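PDB 1NC7: hypothetical protein TM1070 from Thermotoga maritima, which is of unknown function but binds magnesium ions and belongs to the sensory rhodopsin transducer family, whose name suggests a possible role in photoreceptor signalling. Local coordinates for residues Gly25-Phe30 and Asn108-Met113. Sequence-based numbering, arbitrary orientation.
Sequences GARKWF and NVPVVM
A26 and V111 pair through their backbone amides, as one antiparallel hydrogen-bonded pair just before the corner at R27: A26 N gives to V111 O at 2.9 Å, and V111 N returns a bond to A26 O at 3.0 Å, both nearly straight. The indole NE1 of W29 donates to A26 O at 3.1 Å, coming from the face of that carbonyl plane opposite V111 N, and makes a weak, bent bond (128° at the hydrogen) to V111 O, which lies at the ring edge. One buried N-H is shared between two acceptors, which, with the packing on M113, helps to fix how the indole is turned. With CG anti to its own carbonyl carbon (chi1 -69°), W29 swings its ring across the strand 110-113, where M113 N sits 3.5 Å above the ring plane, over its centre. The selenomethionine M113 crosses the five-membered ring, its CG over the face in a CH-pi contact and its SE in an oblique Met-aromatic contact, 3.8 Å from W29 CB. At the far end of the indole, CH2 meets V112 CG1. A leucine in place of W29 has neither N-H nor flat ring, and would probably leave A26 O with V111 N alone within the contact and open a gap beside M113. G25 slips its CA against V111 O, where a side chain would clash, while P110 CB packs on G25 C. Past the corner, strands 28-30 and 110-113 run nearly parallel (15°), their axes 7.7 Å apart at closest approach, with no bridge between them and W29 filling the space. Strand 28-34 runs between 101-107 and 124-135, and W29 also meets W134 of its own chain and, edge-to-face, Y133 of a second subunit; M113 reaches across to I62 on strand 60-68 and I52 on strand 47-54.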
loop_
_atom_site.group_PDB
_atom_site.type_symbol
_atom_site.label_atom_id
_atom_site.label_comp_id
_atom_site.label_asym_id
_atom_site.label_seq_id
_atom_site.Cartn_x
_atom_site.Cartn_y
_atom_site.Cartn_z
ATOM N N GLY D 25 -1.767 17.100 -5.989
ATOM C CA GLY D 25 -2.234 16.561 -4.728
ATOM C C GLY D 25 -3.700 16.782 -4.431
ATOM O O GLY D 25 -4.492 17.119 -5.311
ATOM N N ALA D 26 -4.053 16.582 -3.168
ATOM C CA ALA D 26 -5.424 16.736 -2.708
ATOM C C ALA D 26 -5.432 17.441 -1.358
ATOM O O ALA D 26 -4.445 17.416 -0.628
ATOM C CB ALA D 26 -6.085 15.371 -2.589
ATOM N N ARG D 27 -6.555 18.063 -1.019
ATOM C CA ARG D 27 -6.642 18.778 0.244
ATOM C C ARG D 27 -7.027 17.927 1.452
ATOM O O ARG D 27 -6.845 18.353 2.591
ATOM C CB ARG D 27 -7.606 19.958 0.104
ATOM C CG ARG D 27 -7.038 21.083 -0.754
ATOM C CD ARG D 27 -7.972 22.278 -0.804
ATOM N NE ARG D 27 -8.254 22.808 0.527
ATOM C CZ ARG D 27 -9.088 23.815 0.767
ATOM N NH1 ARG D 27 -9.727 24.403 -0.235
ATOM N NH2 ARG D 27 -9.288 24.233 2.010
ATOM N N LYS D 28 -7.548 16.727 1.213
ATOM C CA LYS D 28 -7.940 15.862 2.320
ATOM C C LYS D 28 -7.387 14.451 2.169
ATOM O O LYS D 28 -7.484 13.851 1.100
ATOM C CB LYS D 28 -9.464 15.813 2.440
ATOM C CG LYS D 28 -10.094 17.171 2.718
ATOM C CD LYS D 28 -11.586 17.043 2.980
ATOM C CE LYS D 28 -12.234 18.409 3.160
ATOM N NZ LYS D 28 -11.600 19.191 4.257
ATOM N N TRP D 29 -6.807 13.935 3.250
ATOM C CA TRP D 29 -6.217 12.597 3.261
ATOM C C TRP D 29 -6.712 11.790 4.454
ATOM O O TRP D 29 -6.916 12.336 5.538
ATOM C CB TRP D 29 -4.689 12.700 3.279
ATOM C CG TRP D 29 -4.154 13.233 1.998
ATOM C CD1 TRP D 29 -4.060 14.547 1.618
ATOM C CD2 TRP D 29 -3.732 12.460 0.871
ATOM N NE1 TRP D 29 -3.610 14.633 0.321
ATOM C CE2 TRP D 29 -3.401 13.367 -0.160
ATOM C CE3 TRP D 29 -3.603 11.084 0.633
ATOM C CZ2 TRP D 29 -2.954 12.941 -1.414
ATOM C CZ3 TRP D 29 -3.158 10.663 -0.614
ATOM C CH2 TRP D 29 -2.838 11.590 -1.621
ATOM N N PHE D 30 -6.885 10.485 4.249
ATOM C CA PHE D 30 -7.416 9.599 5.282
ATOM C C PHE D 30 -6.622 8.304 5.438
ATOM O O PHE D 30 -6.293 7.643 4.449
ATOM C CB PHE D 30 -8.870 9.256 4.941
ATOM C CG PHE D 30 -9.755 10.462 4.762
ATOM C CD1 PHE D 30 -10.583 10.890 5.791
ATOM C CD2 PHE D 30 -9.744 11.176 3.569
ATOM C CE1 PHE D 30 -11.393 12.021 5.631
ATOM C CE2 PHE D 30 -10.546 12.306 3.398
ATOM C CZ PHE D 30 -11.371 12.727 4.431
ATOM N N ASN D 108 -5.017 23.366 3.477
ATOM C CA ASN D 108 -5.572 24.521 2.782
ATOM C C ASN D 108 -5.166 24.492 1.309
ATOM O O ASN D 108 -5.805 25.119 0.465
ATOM C CB ASN D 108 -5.098 25.819 3.451
ATOM C CG ASN D 108 -3.604 26.026 3.335
ATOM O OD1 ASN D 108 -2.821 25.102 3.539
ATOM N ND2 ASN D 108 -3.198 27.253 3.019
ATOM N N VAL D 109 -4.099 23.754 1.008
ATOM C CA VAL D 109 -3.611 23.611 -0.360
ATOM C C VAL D 109 -3.330 22.134 -0.624
ATOM O O VAL D 109 -3.088 21.364 0.305
ATOM C CB VAL D 109 -2.309 24.411 -0.605
ATOM C CG1 VAL D 109 -2.562 25.898 -0.400
ATOM C CG2 VAL D 109 -1.204 23.914 0.318
ATOM N N PRO D 110 -3.359 21.721 -1.896
ATOM C CA PRO D 110 -3.105 20.320 -2.246
ATOM C C PRO D 110 -1.743 19.801 -1.791
ATOM O O PRO D 110 -0.727 20.481 -1.938
ATOM C CB PRO D 110 -3.231 20.316 -3.767
ATOM C CG PRO D 110 -4.210 21.432 -4.031
ATOM C CD PRO D 110 -3.719 22.502 -3.093
ATOM N N VAL D 111 -1.742 18.595 -1.228
ATOM C CA VAL D 111 -0.517 17.932 -0.784
ATOM C C VAL D 111 -0.710 16.435 -1.016
ATOM O O VAL D 111 -1.771 16.008 -1.462
ATOM C CB VAL D 111 -0.234 18.179 0.724
ATOM C CG1 VAL D 111 0.067 19.651 0.961
ATOM C CG2 VAL D 111 -1.421 17.733 1.568
ATOM N N VAL D 112 0.320 15.643 -0.740
ATOM C CA VAL D 112 0.213 14.196 -0.900
ATOM C C VAL D 112 0.706 13.583 0.400
ATOM O O VAL D 112 1.683 14.061 0.983
ATOM C CB VAL D 112 1.071 13.672 -2.072
ATOM C CG1 VAL D 112 0.837 12.174 -2.246
ATOM C CG2 VAL D 112 0.708 14.409 -3.357
HETATM N N MSE D 113 0.029 12.535 0.859
HETATM C CA MSE D 113 0.407 11.899 2.116
HETATM C C MSE D 113 0.505 10.386 2.063
HETATM O O MSE D 113 -0.199 9.725 1.295
HETATM C CB MSE D 113 -0.577 12.284 3.216
HETATM C CG MSE D 113 -0.620 13.762 3.503
HETATM SE SE MSE D 113 -1.656 14.140 5.074
HETATM C CE MSE D 113 -2.141 15.951 4.654
#